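Local atomic coordinates of putative nucleoprotein (Infectious salmon anemia virus, PDB entry 4EWC), a protein that encapsidates the negative-strand viral RNA, shielding it from nucleases and forming the ribonucleoprotein that serves as template for transcription and replication. Residues A[156-164]-A[224-232]; A[310-321]-A[336-346]. All coordinates share one frame; numbering follows the deposited sequence.

Overall arrangement
Contacts 1 and 2 share no helix and do not touch: their centres lie 36 Å apart, with the nearest atoms separated by about 18 Å. Contact 1 pairs helices 142-162 and 226-236 far from the centre of the chain and is only partly buried, with 312 Å² covered between its segments. Contact 2, more central and buried, covers 655 Å² and joins helices 315-326 and 334-346 of the helical-bundle region. Both helix pairs run roughly antiparallel. Their chemistry differs: contact 1 is apolar and aromatic, built on phenylalanine and aliphatic groups, whereas contact 2 has a selenomethionine knob at one end and, at the other, an arginine among polar and apolar groups, with a long salt bridge.

Contact 1: residues A[156-164]-A[224-232]; sequences PALTTFFSA and VNLNDLKAA
An aromatic-aliphatic helix pair, partly buried and well away from the centre of the chain, is formed where F161 and F162 of 156-164 meet V224 and L229 of 224-232. The short helical segments run roughly antiparallel (154°), with axes 10.8 Å apart at closest approach. F161 reaches across with CG anti to its amide nitrogen (chi1 -172°), and CD1 of L229 lies over the middle of its ring, 4.0 Å from the centroid and 6° off the normal, a clear CH-pi contact. The outer end of the same ring abuts the backbone of the partner helix: F161 CE2 is 3.4 Å from L229 N, and D228 CB lies at the ring edge, in its plane. A232 CB comes within 4.2 Å of F161 CD2, one turn further along. Here strand 219-224 gives way to helix 226-236, and N225 is the N-cap: its OD1 accepts from D228 N at 2.8 Å, the hydrogen standing nearly in line although the donor lies above the amide plane. V224, the last strand residue, joins the apolar patch through both methyls, CG1 meeting F161 CE1 and CG2 lying 4.2 Å from F162 CE1. F162 also presents CZ to L229 CD2 at 4.0 Å, and one of its faces is covered by F161 CD1. Helix 174-188 continues the apolar cluster, I180 and I183 touching F162 and L184 touching L158.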
loop_
_atom_site.group_PDB
_atom_site.type_symbol
_atom_site.label_atom_id
_atom_site.label_comp_id
_atom_site.label_asym_id
_atom_site.label_seq_id
_atom_site.Cartn_x
_atom_site.Cartn_y
_atom_site.Cartn_z
ATOM N N PRO A 156 -21.963 20.779 -24.449
ATOM C CA PRO A 156 -22.234 22.196 -24.757
ATOM C C PRO A 156 -23.691 22.577 -24.480
ATOM O O PRO A 156 -23.955 23.643 -23.929
ATOM C CB PRO A 156 -21.935 22.296 -26.251
ATOM C CG PRO A 156 -20.898 21.239 -26.489
ATOM C CD PRO A 156 -21.271 20.100 -25.564
ATOM N N ALA A 157 -24.620 21.693 -24.823
ATOM C CA ALA A 157 -26.040 21.941 -24.579
ATOM C C ALA A 157 -26.350 22.010 -23.095
ATOM O O ALA A 157 -27.261 22.737 -22.681
ATOM C CB ALA A 157 -26.883 20.873 -25.237
ATOM N N LEU A 158 -25.601 21.250 -22.296
ATOM C CA LEU A 158 -25.720 21.355 -20.856
ATOM C C LEU A 158 -25.120 22.672 -20.369
ATOM O O LEU A 158 -25.639 23.278 -19.443
ATOM C CB LEU A 158 -25.028 20.177 -20.143
ATOM C CG LEU A 158 -25.587 18.782 -20.342
ATOM C CD1 LEU A 158 -24.645 17.774 -19.693
ATOM C CD2 LEU A 158 -27.007 18.675 -19.774
ATOM N N THR A 159 -24.024 23.104 -20.995
ATOM C CA THR A 159 -23.425 24.352 -20.598
ATOM C C THR A 159 -24.440 25.476 -20.801
ATOM O O THR A 159 -24.667 26.297 -19.902
ATOM C CB THR A 159 -22.137 24.685 -21.361
ATOM O OG1 THR A 159 -21.059 23.907 -20.843
ATOM C CG2 THR A 159 -21.797 26.186 -21.192
ATOM N N THR A 160 -25.077 25.464 -21.969
ATOM C CA THR A 160 -26.050 26.475 -22.356
ATOM C C THR A 160 -27.317 26.491 -21.500
ATOM O O THR A 160 -27.770 27.552 -21.033
ATOM C CB THR A 160 -26.406 26.323 -23.838
ATOM O OG1 THR A 160 -25.321 26.830 -24.630
ATOM C CG2 THR A 160 -27.694 27.056 -24.183
ATOM N N PHE A 161 -27.888 25.318 -21.290
ATOM C CA PHE A 161 -29.067 25.201 -20.444
ATOM C C PHE A 161 -28.805 25.762 -19.057
ATOM O O PHE A 161 -29.586 26.573 -18.559
ATOM C CB PHE A 161 -29.533 23.752 -20.350
ATOM C CG PHE A 161 -30.857 23.594 -19.657
ATOM C CD1 PHE A 161 -30.935 23.595 -18.268
ATOM C CD2 PHE A 161 -32.028 23.441 -20.382
ATOM C CE1 PHE A 161 -32.148 23.445 -17.628
ATOM C CE2 PHE A 161 -33.244 23.294 -19.739
ATOM C CZ PHE A 161 -33.300 23.298 -18.361
ATOM N N PHE A 162 -27.699 25.362 -18.441
ATOM C CA PHE A 162 -27.471 25.741 -17.044
ATOM C C PHE A 162 -26.933 27.149 -16.819
ATOM O O PHE A 162 -26.778 27.579 -15.687
ATOM C CB PHE A 162 -26.667 24.657 -16.308
ATOM C CG PHE A 162 -27.468 23.415 -16.066
ATOM C CD1 PHE A 162 -28.225 23.283 -14.913
ATOM C CD2 PHE A 162 -27.520 22.399 -17.022
ATOM C CE1 PHE A 162 -28.987 22.141 -14.698
ATOM C CE2 PHE A 162 -28.289 21.268 -16.823
ATOM C CZ PHE A 162 -29.017 21.136 -15.659
ATOM N N SER A 163 -26.678 27.853 -17.916
ATOM C CA SER A 163 -26.238 29.250 -17.894
ATOM C C SER A 163 -27.414 30.140 -17.547
ATOM O O SER A 163 -27.244 31.310 -17.194
ATOM C CB SER A 163 -25.719 29.652 -19.257
ATOM O OG SER A 163 -24.581 28.896 -19.601
ATOM N N ALA A 164 -28.609 29.567 -17.683
ATOM C CA ALA A 164 -29.845 30.221 -17.300
ATOM C C ALA A 164 -29.983 30.161 -15.789
ATOM O O ALA A 164 -30.618 31.006 -15.180
ATOM C CB ALA A 164 -31.018 29.529 -17.943
ATOM N N VAL A 224 -35.135 23.640 -11.577
ATOM C CA VAL A 224 -34.896 23.124 -12.913
ATOM C C VAL A 224 -36.181 22.601 -13.519
ATOM O O VAL A 224 -36.899 21.833 -12.896
ATOM C CB VAL A 224 -33.846 22.005 -12.911
ATOM C CG1 VAL A 224 -33.691 21.450 -14.291
ATOM C CG2 VAL A 224 -32.528 22.539 -12.405
ATOM N N ASN A 225 -36.476 23.040 -14.734
ATOM C CA ASN A 225 -37.618 22.517 -15.462
ATOM C C ASN A 225 -37.190 21.296 -16.282
ATOM O O ASN A 225 -36.498 21.423 -17.296
ATOM C CB ASN A 225 -38.215 23.601 -16.342
ATOM C CG ASN A 225 -39.382 23.106 -17.200
ATOM O OD1 ASN A 225 -39.306 22.068 -17.878
ATOM N ND2 ASN A 225 -40.469 23.874 -17.194
ATOM N N LEU A 226 -37.629 20.118 -15.847
ATOM C CA LEU A 226 -37.175 18.866 -16.430
ATOM C C LEU A 226 -37.648 18.628 -17.865
ATOM O O LEU A 226 -36.965 17.937 -18.620
ATOM C CB LEU A 226 -37.552 17.673 -15.536
ATOM C CG LEU A 226 -37.110 17.624 -14.072
ATOM C CD1 LEU A 226 -37.678 16.375 -13.421
ATOM C CD2 LEU A 226 -35.596 17.665 -13.909
ATOM N N ASN A 227 -38.805 19.171 -18.244
ATOM C CA ASN A 227 -39.244 19.089 -19.648
ATOM C C ASN A 227 -38.319 19.863 -20.572
ATOM O O ASN A 227 -37.949 19.382 -21.642
ATOM C CB ASN A 227 -40.658 19.626 -19.841
ATOM C CG ASN A 227 -41.681 18.843 -19.073
ATOM O OD1 ASN A 227 -41.338 17.986 -18.260
ATOM N ND2 ASN A 227 -42.953 19.142 -19.311
ATOM N N ASP A 228 -37.963 21.071 -20.163
ATOM C CA ASP A 228 -37.018 21.844 -20.941
ATOM C C ASP A 228 -35.712 21.071 -21.034
ATOM O O ASP A 228 -35.133 20.939 -22.114
ATOM C CB ASP A 228 -36.780 23.231 -20.330
ATOM C CG ASP A 228 -38.029 24.073 -20.300
ATOM O OD1 ASP A 228 -39.022 23.698 -20.958
ATOM O OD2 ASP A 228 -38.027 25.120 -19.613
ATOM N N LEU A 229 -35.266 20.542 -19.898
ATOM C CA LEU A 229 -34.009 19.806 -19.863
ATOM C C LEU A 229 -34.041 18.559 -20.741
ATOM O O LEU A 229 -33.065 18.239 -21.412
ATOM C CB LEU A 229 -33.621 19.443 -18.431
ATOM C CG LEU A 229 -32.245 18.761 -18.389
ATOM C CD1 LEU A 229 -31.223 19.563 -19.214
ATOM C CD2 LEU A 229 -31.743 18.516 -16.955
ATOM N N LYS A 230 -35.168 17.858 -20.729
ATOM C CA LYS A 230 -35.330 16.652 -21.513
ATOM C C LYS A 230 -35.314 16.972 -23.007
ATOM O O LYS A 230 -34.557 16.382 -23.771
ATOM C CB LYS A 230 -36.637 15.964 -21.128
ATOM C CG LYS A 230 -36.956 14.757 -21.964
ATOM C CD LYS A 230 -38.349 14.268 -21.692
ATOM C CE LYS A 230 -38.534 12.891 -22.327
ATOM N NZ LYS A 230 -39.845 12.270 -22.000
ATOM N N ALA A 231 -36.159 17.920 -23.402
ATOM C CA ALA A 231 -36.266 18.372 -24.791
ATOM C C ALA A 231 -34.939 18.868 -25.366
ATOM O O ALA A 231 -34.607 18.572 -26.519
ATOM C CB ALA A 231 -37.342 19.465 -24.916
ATOM N N ALA A 232 -34.196 19.616 -24.553
ATOM C CA ALA A 232 -32.902 20.150 -24.937
ATOM C C ALA A 232 -31.925 19.013 -25.186
ATOM O O ALA A 232 -31.199 18.989 -26.188
ATOM C CB ALA A 232 -32.375 21.074 -23.848
#

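Contact 2: residues A[310-321]-A[336-346]; sequences NCGGVALDLMGM and FSIIQKKVRGR
Bends at chi3 bring both key groups into place: R346 (chi3 81°) sets its guanidinium beside N310, V314 and D317, and selenomethionine M321 (chi3 67°) folds CE toward the F336 ring. The side chain of M321 is a knob in the hole formed by F336, I339, Q340 and V343. Its CE is 3.6 Å from F336 CZ, while the selenium stands over the ring but far from it, M321 SE being 5.4 Å from the F336 centroid, a Met-aromatic contact. M321 CG passes I339 CG2 at 3.5 Å, the two side chains pointing opposite ways as they go by. This is a single knob-into-hole contact between roughly antiparallel neighbours of the helical-bundle region, helices 315-326 and 334-346, whose short segments approach to 9.7 Å between axes. Next along the interface, V343 CG2 meets D317 CB at 3.5 Å, and V343 CG1 meets V314 CG2 and L318 CD2. L318 also packs on M372, L375 and C376 of helix 369-381, so this apolar layer continues into a third helix. At the far end R346 is flanked on both faces and approached at its edge. N310 CA covers one guanidinium face and V314 CB the opposite one, both offset toward the rim; N310 OD1 also lies over a face, 2.9 Å from R346 NE but in a geometry too bent to count as a hydrogen bond. D317 OD2 approaches the guanidinium edge and forms a long salt bridge, 3.7 Å from R346 NH1, with carboxylate and guanidinium planes 77° apart. The firmer polar partner of R346 is R385, whose carbonyl oxygen accepts from NH2.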
loop_
_atom_site.group_PDB
_atom_site.type_symbol
_atom_site.label_atom_id
_atom_site.label_comp_id
_atom_site.label_asym_id
_atom_site.label_seq_id
_atom_site.Cartn_x
_atom_site.Cartn_y
_atom_site.Cartn_z
ATOM N N ASN A 310 -22.886 -5.134 -18.735
ATOM C CA ASN A 310 -21.589 -5.283 -18.075
ATOM C C ASN A 310 -21.041 -4.027 -17.368
ATOM O O ASN A 310 -19.947 -4.074 -16.811
ATOM C CB ASN A 310 -20.525 -5.835 -19.035
ATOM C CG ASN A 310 -20.931 -7.158 -19.701
ATOM O OD1 ASN A 310 -21.702 -7.933 -19.157
ATOM N ND2 ASN A 310 -20.383 -7.414 -20.884
ATOM N N CYS A 311 -21.763 -2.907 -17.408
ATOM C CA CYS A 311 -21.405 -1.755 -16.565
ATOM C C CYS A 311 -21.869 -2.008 -15.123
ATOM O O CYS A 311 -21.498 -1.283 -14.184
ATOM C CB CYS A 311 -22.071 -0.482 -17.080
ATOM S SG CYS A 311 -21.436 0.145 -18.638
ATOM N N GLY A 312 -22.669 -3.065 -14.978
ATOM C CA GLY A 312 -23.478 -3.285 -13.806
ATOM C C GLY A 312 -22.973 -4.192 -12.707
ATOM O O GLY A 312 -23.501 -4.138 -11.601
ATOM N N GLY A 313 -21.989 -5.043 -12.954
ATOM C CA GLY A 313 -21.474 -5.850 -11.845
ATOM C C GLY A 313 -22.284 -7.122 -11.598
ATOM O O GLY A 313 -23.493 -7.070 -11.365
ATOM N N VAL A 314 -21.596 -8.260 -11.625
ATOM C CA VAL A 314 -22.236 -9.564 -11.716
ATOM C C VAL A 314 -23.229 -9.915 -10.585
ATOM O O VAL A 314 -24.168 -10.687 -10.808
ATOM C CB VAL A 314 -21.175 -10.694 -11.974
ATOM C CG1 VAL A 314 -20.474 -11.103 -10.700
ATOM C CG2 VAL A 314 -21.781 -11.874 -12.709
ATOM N N ALA A 315 -23.049 -9.312 -9.407
ATOM C CA ALA A 315 -23.932 -9.557 -8.261
ATOM C C ALA A 315 -25.413 -9.344 -8.575
ATOM O O ALA A 315 -26.288 -9.965 -7.967
ATOM C CB ALA A 315 -23.526 -8.720 -7.054
ATOM N N LEU A 316 -25.693 -8.462 -9.522
ATOM C CA LEU A 316 -27.065 -8.180 -9.908
ATOM C C LEU A 316 -27.725 -9.400 -10.520
ATOM O O LEU A 316 -28.876 -9.714 -10.200
ATOM C CB LEU A 316 -27.112 -7.006 -10.893
ATOM C CG LEU A 316 -26.673 -5.636 -10.374
ATOM C CD1 LEU A 316 -26.815 -4.625 -11.477
ATOM C CD2 LEU A 316 -27.485 -5.211 -9.149
ATOM N N ASP A 317 -26.993 -10.090 -11.396
ATOM C CA ASP A 317 -27.517 -11.283 -12.066
ATOM C C ASP A 317 -27.651 -12.447 -11.104
ATOM O O ASP A 317 -28.577 -13.217 -11.214
ATOM C CB ASP A 317 -26.595 -11.734 -13.196
ATOM C CG ASP A 317 -26.458 -10.709 -14.293
ATOM O OD1 ASP A 317 -27.441 -10.002 -14.604
ATOM O OD2 ASP A 317 -25.348 -10.616 -14.847
ATOM N N LEU A 318 -26.708 -12.568 -10.176
ATOM C CA LEU A 318 -26.644 -13.725 -9.312
ATOM C C LEU A 318 -27.769 -13.654 -8.308
ATOM O O LEU A 318 -28.383 -14.665 -7.966
ATOM C CB LEU A 318 -25.296 -13.806 -8.589
ATOM C CG LEU A 318 -24.025 -13.829 -9.447
ATOM C CD1 LEU A 318 -22.785 -13.701 -8.587
ATOM C CD2 LEU A 318 -23.966 -15.076 -10.282
HETATM N N MSE A 319 -28.026 -12.446 -7.824
HETATM C CA MSE A 319 -29.068 -12.228 -6.838
HETATM C C MSE A 319 -30.400 -12.500 -7.507
HETATM O O MSE A 319 -31.326 -13.033 -6.895
HETATM C CB MSE A 319 -29.037 -10.786 -6.349
HETATM C CG MSE A 319 -27.955 -10.461 -5.358
HETATM SE SE MSE A 319 -27.911 -8.515 -5.150
HETATM C CE MSE A 319 -29.838 -8.246 -5.035
ATOM N N GLY A 320 -30.489 -12.110 -8.772
ATOM C CA GLY A 320 -31.676 -12.378 -9.557
ATOM C C GLY A 320 -31.906 -13.880 -9.678
ATOM O O GLY A 320 -33.044 -14.351 -9.615
HETATM N N MSE A 321 -30.811 -14.624 -9.841
HETATM C CA MSE A 321 -30.850 -16.070 -9.991
HETATM C C MSE A 321 -31.235 -16.769 -8.693
HETATM O O MSE A 321 -31.929 -17.782 -8.718
HETATM C CB MSE A 321 -29.509 -16.614 -10.494
HETATM C CG MSE A 321 -29.326 -16.538 -11.989
HETATM SE SE MSE A 321 -27.563 -17.133 -12.623
HETATM C CE MSE A 321 -27.744 -19.032 -12.143
ATOM N N PHE A 336 -34.512 -17.864 -15.417
ATOM C CA PHE A 336 -33.296 -18.483 -14.886
ATOM C C PHE A 336 -32.299 -18.832 -16.002
ATOM O O PHE A 336 -31.109 -18.569 -15.878
ATOM C CB PHE A 336 -33.660 -19.730 -14.084
ATOM C CG PHE A 336 -32.538 -20.276 -13.257
ATOM C CD1 PHE A 336 -31.630 -21.168 -13.800
ATOM C CD2 PHE A 336 -32.407 -19.927 -11.924
ATOM C CE1 PHE A 336 -30.598 -21.693 -13.036
ATOM C CE2 PHE A 336 -31.370 -20.445 -11.150
ATOM C CZ PHE A 336 -30.465 -21.332 -11.706
ATOM N N SER A 337 -32.790 -19.408 -17.094
ATOM C CA SER A 337 -31.939 -19.734 -18.238
ATOM C C SER A 337 -31.392 -18.487 -18.951
ATOM O O SER A 337 -30.313 -18.517 -19.543
ATOM C CB SER A 337 -32.703 -20.601 -19.242
ATOM O OG SER A 337 -33.158 -21.789 -18.634
ATOM N N ILE A 338 -32.150 -17.399 -18.903
ATOM C CA ILE A 338 -31.746 -16.177 -19.570
ATOM C C ILE A 338 -30.635 -15.500 -18.799
ATOM O O ILE A 338 -29.682 -14.977 -19.386
ATOM C CB ILE A 338 -32.904 -15.197 -19.660
ATOM C CG1 ILE A 338 -34.042 -15.815 -20.465
ATOM C CG2 ILE A 338 -32.437 -13.876 -20.269
ATOM C CD1 ILE A 338 -35.280 -14.964 -20.490
ATOM N N ILE A 339 -30.776 -15.510 -17.480
ATOM C CA ILE A 339 -29.815 -14.878 -16.621
ATOM C C ILE A 339 -28.571 -15.732 -16.610
ATOM O O ILE A 339 -27.448 -15.214 -16.628
ATOM C CB ILE A 339 -30.340 -14.714 -15.190
ATOM C CG1 ILE A 339 -31.682 -13.982 -15.177
ATOM C CG2 ILE A 339 -29.336 -13.953 -14.338
ATOM C CD1 ILE A 339 -32.127 -13.562 -13.774
ATOM N N GLN A 340 -28.773 -17.044 -16.607
ATOM C CA GLN A 340 -27.663 -17.987 -16.588
ATOM C C GLN A 340 -26.770 -17.803 -17.802
ATOM O O GLN A 340 -25.541 -17.835 -17.700
ATOM C CB GLN A 340 -28.182 -19.411 -16.586
ATOM C CG GLN A 340 -27.159 -20.379 -16.044
ATOM C CD GLN A 340 -27.664 -21.797 -15.981
ATOM O OE1 GLN A 340 -28.672 -22.140 -16.600
ATOM N NE2 GLN A 340 -26.962 -22.635 -15.226
ATOM N N LYS A 341 -27.410 -17.622 -18.951
ATOM C CA LYS A 341 -26.723 -17.429 -20.207
ATOM C C LYS A 341 -25.923 -16.130 -20.164
ATOM O O LYS A 341 -24.800 -16.062 -20.645
ATOM C CB LYS A 341 -27.748 -17.403 -21.349
ATOM C CG LYS A 341 -27.244 -16.805 -22.676
ATOM C CD LYS A 341 -28.400 -16.330 -23.555
ATOM C CE LYS A 341 -29.365 -15.398 -22.788
ATOM N NZ LYS A 341 -28.759 -14.112 -22.356
ATOM N N LYS A 342 -26.506 -15.096 -19.574
ATOM C CA LYS A 342 -25.805 -13.829 -19.440
ATOM C C LYS A 342 -24.589 -13.980 -18.546
ATOM O O LYS A 342 -23.496 -13.516 -18.903
ATOM C CB LYS A 342 -26.726 -12.743 -18.903
ATOM C CG LYS A 342 -27.716 -12.266 -19.918
ATOM C CD LYS A 342 -28.687 -11.300 -19.299
ATOM C CE LYS A 342 -29.758 -10.899 -20.289
ATOM N NZ LYS A 342 -30.699 -9.930 -19.666
ATOM N N VAL A 343 -24.773 -14.638 -17.400
ATOM C CA VAL A 343 -23.650 -14.874 -16.514
ATOM C C VAL A 343 -22.568 -15.713 -17.182
ATOM O O VAL A 343 -21.383 -15.398 -17.050
ATOM C CB VAL A 343 -24.065 -15.509 -15.187
ATOM C CG1 VAL A 343 -22.856 -15.666 -14.266
ATOM C CG2 VAL A 343 -25.106 -14.659 -14.510
ATOM N N ARG A 344 -22.963 -16.759 -17.909
ATOM C CA ARG A 344 -21.989 -17.612 -18.599
ATOM C C ARG A 344 -21.134 -16.796 -19.537
ATOM O O ARG A 344 -19.922 -16.941 -19.539
ATOM C CB ARG A 344 -22.646 -18.797 -19.334
ATOM C CG ARG A 344 -21.686 -19.989 -19.538
ATOM C CD ARG A 344 -22.387 -21.227 -20.086
ATOM N NE ARG A 344 -21.533 -22.409 -20.116
ATOM C CZ ARG A 344 -20.558 -22.622 -21.002
ATOM N NH1 ARG A 344 -20.281 -21.712 -21.927
ATOM N NH2 ARG A 344 -19.844 -23.748 -20.962
ATOM N N GLY A 345 -21.773 -15.923 -20.312
ATOM C CA GLY A 345 -21.066 -15.006 -21.186
ATOM C C GLY A 345 -20.159 -14.013 -20.471
ATOM O O GLY A 345 -19.221 -13.498 -21.055
ATOM N N ARG A 346 -20.431 -13.723 -19.206
ATOM C CA ARG A 346 -19.594 -12.769 -18.499
ATOM C C ARG A 346 -18.357 -13.436 -17.928
ATOM O O ARG A 346 -17.405 -12.759 -17.548
ATOM C CB ARG A 346 -20.372 -12.000 -17.418
ATOM C CG ARG A 346 -21.367 -10.995 -17.991
ATOM C CD ARG A 346 -21.964 -10.114 -16.933
ATOM N NE ARG A 346 -21.091 -9.007 -16.550
ATOM C CZ ARG A 346 -21.429 -8.070 -15.660
ATOM N NH1 ARG A 346 -22.617 -8.125 -15.070
ATOM N NH2 ARG A 346 -20.587 -7.081 -15.351
#